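Local atomic coordinates of YghZ aldo-keto reductase (Escherichia coli, PDB entry 3N6Q), a protein that probably reduces aldehydes or ketones to alcohols with a nicotinamide cofactor, as an aldo-keto reductase built on a TIM barrel. Residues N64-G78 against Y115-M127. Numbering follows the deposited sequence.
Sequences NNYGPPPGSAEENFG and YLLASLDQSLKRM
E74, which is buried, and R126, which is partly exposed, form the salt bridge at the heart of this contact. NE and NH2 of R126 both reach the same oxygen, OE1 of E74; the NE to OE1 distance is 2.7 Å. Carboxylate and guanidinium lie nearly coplanar, 14° apart. The R126 chain bends at chi3 (-66°), which turns NE and NH2 toward E74. NH1 bonds Q122 OE1 one helical turn back, so the guanidinium is held in its plane from two sides. The other E74 oxygen, OE2, accepts from S123 OG at 2.7 Å and also bonds T96 on strand 93-98.

N64 makes a second polar cluster. Its ND2 donates to Y115 OH at 2.9 Å, almost straight at 168°, and to S119 OG at 2.9 Å.

Packing is close where the helices converge. M127 CG sits 3.7 Å from E74 CB, and M127 SD makes an oblique Met-aromatic contact with F77. G78 lets the backbones come together, with its CA 3.3 Å from M127 O.

The outer side is looser. E75 meets R126 mainly through aliphatic CG, and water links E75 O to R126 O.

The contact packs neighbouring outer helices of the TIM barrel, 72-84 and 113-127, beside strand 93-98. With its charge matched by R126, E74 is probably stabilised as a carboxylate despite burial.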
ATOM      1  N   ASN B  64     -16.724  16.690  -8.962  1.00 14.39           N
ATOM      2  CA  ASN B  64     -17.639  16.439  -7.807  1.00 13.39           C
ATOM      3  C   ASN B  64     -18.866  17.353  -7.808  1.00 14.46           C
ATOM      4  O   ASN B  64     -20.021  16.878  -7.609  1.00 17.34           O
ATOM      5  CB  ASN B  64     -16.850  16.509  -6.484  1.00 13.21           C
ATOM      6  CG  ASN B  64     -16.123  17.869  -6.251  1.00 13.42           C
ATOM      7  OD1 ASN B  64     -16.247  18.854  -7.019  1.00 12.87           O
ATOM      8  ND2 ASN B  64     -15.521  17.974  -5.049  1.00 11.70           N
ATOM      9  N   ASN B  65     -18.667  18.617  -8.207  1.00 12.76           N
ATOM     10  CA  ASN B  65     -19.741  19.539  -8.147  1.00 14.81           C
ATOM     11  C   ASN B  65     -20.669  19.706  -9.348  1.00 15.40           C
ATOM     12  O   ASN B  65     -21.585  20.504  -9.276  1.00 14.27           O
ATOM     13  CB  ASN B  65     -19.297  20.887  -7.560  1.00 13.95           C
ATOM     14  CG  ASN B  65     -18.562  21.713  -8.517  1.00 19.61           C
ATOM     15  OD1 ASN B  65     -18.302  21.310  -9.632  1.00 21.56           O
ATOM     16  ND2 ASN B  65     -18.130  22.867  -8.070  1.00 21.04           N
ATOM     17  N   TYR B  66     -20.511  18.877 -10.378  1.00 13.95           N
ATOM     18  CA  TYR B  66     -21.293  19.037 -11.617  1.00 13.44           C
ATOM     19  C   TYR B  66     -22.740  18.595 -11.336  1.00 15.03           C
ATOM     20  O   TYR B  66     -22.930  17.574 -10.692  1.00 16.35           O
ATOM     21  CB  TYR B  66     -20.739  18.059 -12.669  1.00 13.16           C
ATOM     22  CG  TYR B  66     -19.462  18.598 -13.363  1.00 12.94           C
ATOM     23  CD1 TYR B  66     -18.915  19.842 -13.000  1.00 14.33           C
ATOM     24  CD2 TYR B  66     -18.944  17.912 -14.432  1.00 14.20           C
ATOM     25  CE1 TYR B  66     -17.781  20.373 -13.691  1.00 16.82           C
ATOM     26  CE2 TYR B  66     -17.825  18.434 -15.141  1.00 15.99           C
ATOM     27  CZ  TYR B  66     -17.264  19.633 -14.739  1.00 19.02           C
ATOM     28  OH  TYR B  66     -16.193  20.124 -15.449  1.00 22.63           O
ATOM     29  N   GLY B  67     -23.703  19.356 -11.825  1.00 14.00           N
ATOM     30  CA  GLY B  67     -25.120  18.978 -11.735  1.00 16.88           C
ATOM     31  C   GLY B  67     -25.965  19.942 -12.536  1.00 15.44           C
ATOM     32  O   GLY B  67     -25.754  20.042 -13.762  1.00 18.39           O
ATOM     33  N   PRO B  68     -26.858  20.717 -11.871  1.00 18.76           N
ATOM     34  CA  PRO B  68     -27.078  20.745 -10.418  1.00 17.13           C
ATOM     35  C   PRO B  68     -28.122  19.704 -10.005  1.00 18.65           C
ATOM     36  O   PRO B  68     -28.860  19.223 -10.844  1.00 18.60           O
ATOM     37  CB  PRO B  68     -27.640  22.152 -10.188  1.00 18.91           C
ATOM     38  CG  PRO B  68     -28.448  22.426 -11.443  1.00 19.70           C
ATOM     39  CD  PRO B  68     -27.662  21.754 -12.560  1.00 18.33           C
ATOM     40  N   PRO B  69     -28.227  19.400  -8.698  1.00 18.18           N
ATOM     41  CA  PRO B  69     -27.333  19.902  -7.641  1.00 19.80           C
ATOM     42  C   PRO B  69     -25.939  19.209  -7.629  1.00 17.74           C
ATOM     43  O   PRO B  69     -25.742  18.207  -8.329  1.00 18.94           O
ATOM     44  CB  PRO B  69     -28.129  19.600  -6.341  1.00 19.83           C
ATOM     45  CG  PRO B  69     -28.833  18.344  -6.654  1.00 23.08           C
ATOM     46  CD  PRO B  69     -29.287  18.524  -8.159  1.00 19.57           C
ATOM     47  N   PRO B  70     -25.017  19.670  -6.764  1.00 20.14           N
ATOM     48  CA  PRO B  70     -23.667  19.085  -6.752  1.00 18.52           C
ATOM     49  C   PRO B  70     -23.675  17.595  -6.526  1.00 19.64           C
ATOM     50  O   PRO B  70     -24.434  17.088  -5.665  1.00 16.72           O
ATOM     51  CB  PRO B  70     -23.013  19.783  -5.571  1.00 19.74           C
ATOM     52  CG  PRO B  70     -23.587  21.191  -5.720  1.00 24.38           C
ATOM     53  CD  PRO B  70     -25.046  20.933  -5.992  1.00 18.86           C
ATOM     54  N   GLY B  71     -22.920  16.882  -7.353  1.00 15.78           N
ATOM     55  CA  GLY B  71     -22.764  15.452  -7.199  1.00 14.93           C
ATOM     56  C   GLY B  71     -23.758  14.703  -8.065  1.00 13.31           C
ATOM     57  O   GLY B  71     -23.595  13.498  -8.282  1.00 15.58           O
ATOM     58  N   SER B  72     -24.751  15.395  -8.612  1.00 14.32           N
ATOM     59  CA  SER B  72     -25.825  14.631  -9.308  1.00 16.87           C
ATOM     60  C   SER B  72     -25.351  14.127 -10.661  1.00 15.81           C
ATOM     61  O   SER B  72     -25.817  13.102 -11.131  1.00 14.63           O
ATOM     62  CB  SER B  72     -27.132  15.448  -9.456  1.00 15.38           C
ATOM     63  OG  SER B  72     -26.947  16.685 -10.149  1.00 18.24           O
ATOM     64  N   ALA B  73     -24.453  14.876 -11.314  1.00 16.37           N
ATOM     65  CA  ALA B  73     -23.865  14.352 -12.587  1.00 15.40           C
ATOM     66  C   ALA B  73     -23.115  13.053 -12.363  1.00 14.46           C
ATOM     67  O   ALA B  73     -23.322  12.099 -13.073  1.00 14.05           O
ATOM     68  CB  ALA B  73     -22.907  15.407 -13.292  1.00 11.96           C
ATOM     69  N   GLU B  74     -22.318  12.962 -11.304  1.00 12.48           N
ATOM     70  CA  GLU B  74     -21.666  11.703 -10.997  1.00 11.38           C
ATOM     71  C   GLU B  74     -22.682  10.570 -10.730  1.00 13.08           C
ATOM     72  O   GLU B  74     -22.437   9.438 -11.131  1.00 15.41           O
ATOM     73  CB  GLU B  74     -20.831  11.896  -9.724  1.00 11.55           C
ATOM     74  CG  GLU B  74     -19.426  12.541 -10.143  1.00 11.39           C
ATOM     75  CD  GLU B  74     -18.593  12.850  -8.933  1.00 17.78           C
ATOM     76  OE1 GLU B  74     -19.198  12.889  -7.809  1.00 15.05           O
ATOM     77  OE2 GLU B  74     -17.350  13.042  -9.077  1.00 15.52           O
ATOM     78  N   GLU B  75     -23.680  10.859  -9.890  1.00 15.69           N
ATOM     79  CA  GLU B  75     -24.723   9.808  -9.609  1.00 16.20           C
ATOM     80  C   GLU B  75     -25.436   9.311 -10.882  1.00 16.19           C
ATOM     81  O   GLU B  75     -25.621   8.101 -11.083  1.00 16.74           O
ATOM     82  CB  GLU B  75     -25.801  10.382  -8.690  1.00 17.70           C
ATOM     83  CG  GLU B  75     -25.304  10.695  -7.346  1.00 24.47           C
ATOM     84  CD  GLU B  75     -26.394  11.258  -6.406  1.00 33.91           C
ATOM     85  OE1 GLU B  75     -27.474  11.669  -6.850  1.00 31.54           O
ATOM     86  OE2 GLU B  75     -26.129  11.312  -5.185  1.00 38.22           O
ATOM     87  N   ASN B  76     -25.800  10.252 -11.742  1.00 14.37           N
ATOM     88  CA  ASN B  76     -26.555   9.930 -12.973  1.00 15.15           C
ATOM     89  C   ASN B  76     -25.677   9.181 -13.917  1.00 16.08           C
ATOM     90  O   ASN B  76     -26.048   8.130 -14.479  1.00 15.30           O
ATOM     91  CB  ASN B  76     -27.092  11.209 -13.623  1.00 13.35           C
ATOM     92  CG  ASN B  76     -28.316  11.739 -12.941  1.00 20.03           C
ATOM     93  OD1 ASN B  76     -29.092  10.958 -12.354  1.00 21.55           O
ATOM     94  ND2 ASN B  76     -28.498  13.041 -12.962  1.00 14.74           N
ATOM     95  N   PHE B  77     -24.449   9.682 -14.074  1.00 15.09           N
ATOM     96  CA  PHE B  77     -23.474   8.900 -14.801  1.00 16.66           C
ATOM     97  C   PHE B  77     -23.284   7.506 -14.232  1.00 17.87           C
ATOM     98  O   PHE B  77     -23.185   6.506 -14.979  1.00 18.58           O
ATOM     99  CB  PHE B  77     -22.106   9.642 -14.844  1.00 15.34           C
ATOM    100  CG  PHE B  77     -21.058   8.943 -15.658  1.00 17.45           C
ATOM    101  CD1 PHE B  77     -21.064   9.037 -17.061  1.00 22.92           C
ATOM    102  CD2 PHE B  77     -19.969   8.347 -15.030  1.00 22.25           C
ATOM    103  CE1 PHE B  77     -20.049   8.479 -17.830  1.00 24.06           C
ATOM    104  CE2 PHE B  77     -18.941   7.786 -15.789  1.00 24.40           C
ATOM    105  CZ  PHE B  77     -18.993   7.846 -17.200  1.00 30.08           C
ATOM    106  N   GLY B  78     -23.144   7.400 -12.916  1.00 16.57           N
ATOM    107  CA  GLY B  78     -22.997   6.038 -12.354  1.00 18.17           C
ATOM    108  C   GLY B  78     -24.175   5.113 -12.703  1.00 16.40           C
ATOM    109  O   GLY B  78     -23.990   3.935 -12.957  1.00 19.20           O
ATOM    110  N   TYR B 115      -9.978  17.400   2.079  1.00 11.97           N
ATOM    111  CA  TYR B 115     -11.000  17.590   1.083  1.00 11.92           C
ATOM    112  C   TYR B 115     -10.822  16.710  -0.125  1.00 13.98           C
ATOM    113  O   TYR B 115     -11.777  16.046  -0.560  1.00 12.62           O
ATOM    114  CB  TYR B 115     -11.083  19.062   0.682  1.00 13.49           C
ATOM    115  CG  TYR B 115     -11.932  19.369  -0.520  1.00 12.97           C
ATOM    116  CD1 TYR B 115     -13.258  18.940  -0.622  1.00 11.99           C
ATOM    117  CD2 TYR B 115     -11.428  20.213  -1.528  1.00 14.47           C
ATOM    118  CE1 TYR B 115     -14.019  19.260  -1.775  1.00 10.98           C
ATOM    119  CE2 TYR B 115     -12.167  20.535  -2.659  1.00 14.96           C
ATOM    120  CZ  TYR B 115     -13.468  20.061  -2.767  1.00 14.85           C
ATOM    121  OH  TYR B 115     -14.230  20.354  -3.883  1.00 14.43           O
ATOM    122  N   LEU B 116      -9.589  16.638  -0.626  1.00 14.57           N
ATOM    123  CA  LEU B 116      -9.353  15.881  -1.856  1.00 14.15           C
ATOM    124  C   LEU B 116      -9.657  14.395  -1.612  1.00 13.53           C
ATOM    125  O   LEU B 116     -10.296  13.753  -2.438  1.00 11.91           O
ATOM    126  CB  LEU B 116      -7.920  16.063  -2.357  1.00 14.19           C
ATOM    127  CG  LEU B 116      -7.798  17.054  -3.505  1.00 17.45           C
ATOM    128  CD1 LEU B 116      -8.395  18.373  -3.126  1.00 18.13           C
ATOM    129  CD2 LEU B 116      -6.249  17.220  -3.862  1.00 18.58           C
ATOM    130  N   LEU B 117      -9.181  13.837  -0.508  1.00 11.11           N
ATOM    131  CA  LEU B 117      -9.325  12.406  -0.360  1.00 13.64           C
ATOM    132  C   LEU B 117     -10.762  12.054   0.069  1.00 13.96           C
ATOM    133  O   LEU B 117     -11.313  11.046  -0.401  1.00 13.23           O
ATOM    134  CB  LEU B 117      -8.302  11.824   0.646  1.00 11.84           C
ATOM    135  CG  LEU B 117      -6.848  11.931   0.117  1.00 15.39           C
ATOM    136  CD1 LEU B 117      -5.845  11.289   1.139  1.00 12.87           C
ATOM    137  CD2 LEU B 117      -6.686  11.302  -1.312  1.00 14.64           C
ATOM    138  N   ALA B 118     -11.371  12.871   0.924  1.00 13.50           N
ATOM    139  CA  ALA B 118     -12.800  12.617   1.278  1.00 12.79           C
ATOM    140  C   ALA B 118     -13.632  12.752   0.009  1.00 12.64           C
ATOM    141  O   ALA B 118     -14.609  11.990  -0.183  1.00 11.73           O
ATOM    142  CB  ALA B 118     -13.322  13.649   2.346  1.00 12.43           C
ATOM    143  N   SER B 119     -13.320  13.769  -0.808  1.00 12.64           N
ATOM    144  CA  SER B 119     -14.154  14.033  -1.982  1.00 12.60           C
ATOM    145  C   SER B 119     -14.035  12.865  -2.991  1.00 10.90           C
ATOM    146  O   SER B 119     -15.067  12.439  -3.597  1.00 13.15           O
ATOM    147  CB  SER B 119     -13.781  15.333  -2.688  1.00 12.10           C
ATOM    148  OG  SER B 119     -14.696  15.511  -3.749  1.00 13.03           O
ATOM    149  N   LEU B 120     -12.806  12.379  -3.191  1.00 13.98           N
ATOM    150  CA  LEU B 120     -12.597  11.270  -4.177  1.00 14.18           C
ATOM    151  C   LEU B 120     -13.404  10.048  -3.674  1.00 16.53           C
ATOM    152  O   LEU B 120     -14.044   9.316  -4.469  1.00 13.50           O
ATOM    153  CB  LEU B 120     -11.122  10.879  -4.245  1.00 11.90           C
ATOM    154  CG  LEU B 120     -10.749   9.670  -5.126  1.00 14.86           C
ATOM    155  CD1 LEU B 120     -11.392   9.773  -6.566  1.00 15.58           C
ATOM    156  CD2 LEU B 120      -9.213   9.544  -5.191  1.00 16.29           C
ATOM    157  N   ASP B 121     -13.346   9.777  -2.362  1.00 13.37           N
ATOM    158  CA  ASP B 121     -14.216   8.643  -1.859  1.00 13.38           C
ATOM    159  C   ASP B 121     -15.685   8.931  -2.203  1.00 13.00           C
ATOM    160  O   ASP B 121     -16.442   8.003  -2.563  1.00 13.47           O
ATOM    161  CB  ASP B 121     -14.021   8.523  -0.302  1.00 13.17           C
ATOM    162  CG  ASP B 121     -12.670   7.882   0.059  1.00 19.06           C
ATOM    163  OD1 ASP B 121     -11.976   7.314  -0.849  1.00 17.59           O
ATOM    164  OD2 ASP B 121     -12.284   7.898   1.263  1.00 18.79           O
ATOM    165  N   GLN B 122     -16.160  10.150  -1.963  1.00 13.15           N
ATOM    166  CA  GLN B 122     -17.561  10.466  -2.271  1.00 14.13           C
ATOM    167  C   GLN B 122     -17.857  10.235  -3.749  1.00 13.66           C
ATOM    168  O   GLN B 122     -18.953   9.766  -4.106  1.00 12.50           O
ATOM    169  CB  GLN B 122     -17.911  11.931  -1.968  1.00 13.58           C
ATOM    170  CG  GLN B 122     -18.002  12.222  -0.413  1.00 12.67           C
ATOM    171  CD  GLN B 122     -18.532  13.626  -0.207  1.00 18.00           C
ATOM    172  OE1 GLN B 122     -19.020  14.301  -1.180  1.00 15.17           O
ATOM    173  NE2 GLN B 122     -18.498  14.098   1.055  1.00 18.56           N
ATOM    174  N   SER B 123     -16.942  10.699  -4.614  1.00 13.10           N
ATOM    175  CA  SER B 123     -17.160  10.549  -6.080  1.00 11.82           C
ATOM    176  C   SER B 123     -17.220   9.068  -6.512  1.00 13.68           C
ATOM    177  O   SER B 123     -18.020   8.697  -7.354  1.00 14.25           O
ATOM    178  CB  SER B 123     -15.969  11.223  -6.860  1.00 14.62           C
ATOM    179  OG  SER B 123     -16.085  12.631  -6.758  1.00 13.48           O
ATOM    180  N   LEU B 124     -16.300   8.259  -6.007  1.00 11.73           N
ATOM    181  CA  LEU B 124     -16.271   6.846  -6.376  1.00 12.79           C
ATOM    182  C   LEU B 124     -17.586   6.165  -5.906  1.00 15.12           C
ATOM    183  O   LEU B 124     -18.130   5.281  -6.572  1.00 13.44           O
ATOM    184  CB  LEU B 124     -15.087   6.176  -5.753  1.00 12.80           C
ATOM    185  CG  LEU B 124     -13.692   6.687  -6.259  1.00 13.90           C
ATOM    186  CD1 LEU B 124     -12.583   5.993  -5.452  1.00 18.49           C
ATOM    187  CD2 LEU B 124     -13.482   6.225  -7.737  1.00 12.53           C
ATOM    188  N   LYS B 125     -18.030   6.543  -4.726  1.00 13.34           N
ATOM    189  CA  LYS B 125     -19.351   6.026  -4.261  1.00 14.86           C
ATOM    190  C   LYS B 125     -20.520   6.462  -5.087  1.00 15.38           C
ATOM    191  O   LYS B 125     -21.357   5.616  -5.456  1.00 16.88           O
ATOM    192  CB  LYS B 125     -19.572   6.419  -2.784  1.00 16.28           C
ATOM    193  CG  LYS B 125     -20.910   5.924  -2.215  1.00 25.99           C
ATOM    194  CD  LYS B 125     -20.948   6.287  -0.718  1.00 34.41           C
ATOM    195  CE  LYS B 125     -22.000   5.514   0.070  1.00 42.54           C
ATOM    196  NZ  LYS B 125     -21.861   5.953   1.515  1.00 47.53           N
ATOM    197  N   ARG B 126     -20.586   7.740  -5.455  1.00 13.67           N
ATOM    198  CA  ARG B 126     -21.631   8.232  -6.347  1.00 15.16           C
ATOM    199  C   ARG B 126     -21.636   7.519  -7.705  1.00 15.98           C
ATOM    200  O   ARG B 126     -22.712   7.232  -8.258  1.00 14.75           O
ATOM    201  CB  ARG B 126     -21.567   9.756  -6.512  1.00 13.85           C
ATOM    202  CG  ARG B 126     -22.130  10.576  -5.279  1.00 13.90           C
ATOM    203  CD  ARG B 126     -22.246  12.059  -5.579  1.00 16.43           C
ATOM    204  NE  ARG B 126     -20.915  12.643  -5.779  1.00 16.62           N
ATOM    205  CZ  ARG B 126     -20.207  13.238  -4.820  1.00 18.23           C
ATOM    206  NH1 ARG B 126     -20.672  13.303  -3.547  1.00 13.49           N
ATOM    207  NH2 ARG B 126     -18.956  13.659  -5.101  1.00 14.16           N
ATOM    208  N   MET B 127     -20.457   7.316  -8.281  1.00 14.30           N
ATOM    209  CA  MET B 127     -20.362   6.787  -9.662  1.00 15.74           C
ATOM    210  C   MET B 127     -20.392   5.259  -9.631  1.00 16.49           C
ATOM    211  O   MET B 127     -20.509   4.605 -10.660  1.00 16.27           O
ATOM    212  CB  MET B 127     -19.016   7.270 -10.319  1.00 13.57           C
ATOM    213  CG  MET B 127     -19.129   8.722 -10.659  1.00 17.94           C
ATOM    214  SD  MET B 127     -17.797   9.279 -11.787  1.00 20.25           S
ATOM    215  CE  MET B 127     -16.455   9.480 -10.586  1.00 14.80           C
TER
HETATM  216  O   HOH W   1     -25.360   6.163  -9.245  1.00 45.72           O
HETATM  217  O   HOH W   2     -21.716   2.622 -11.710  1.00 23.63           O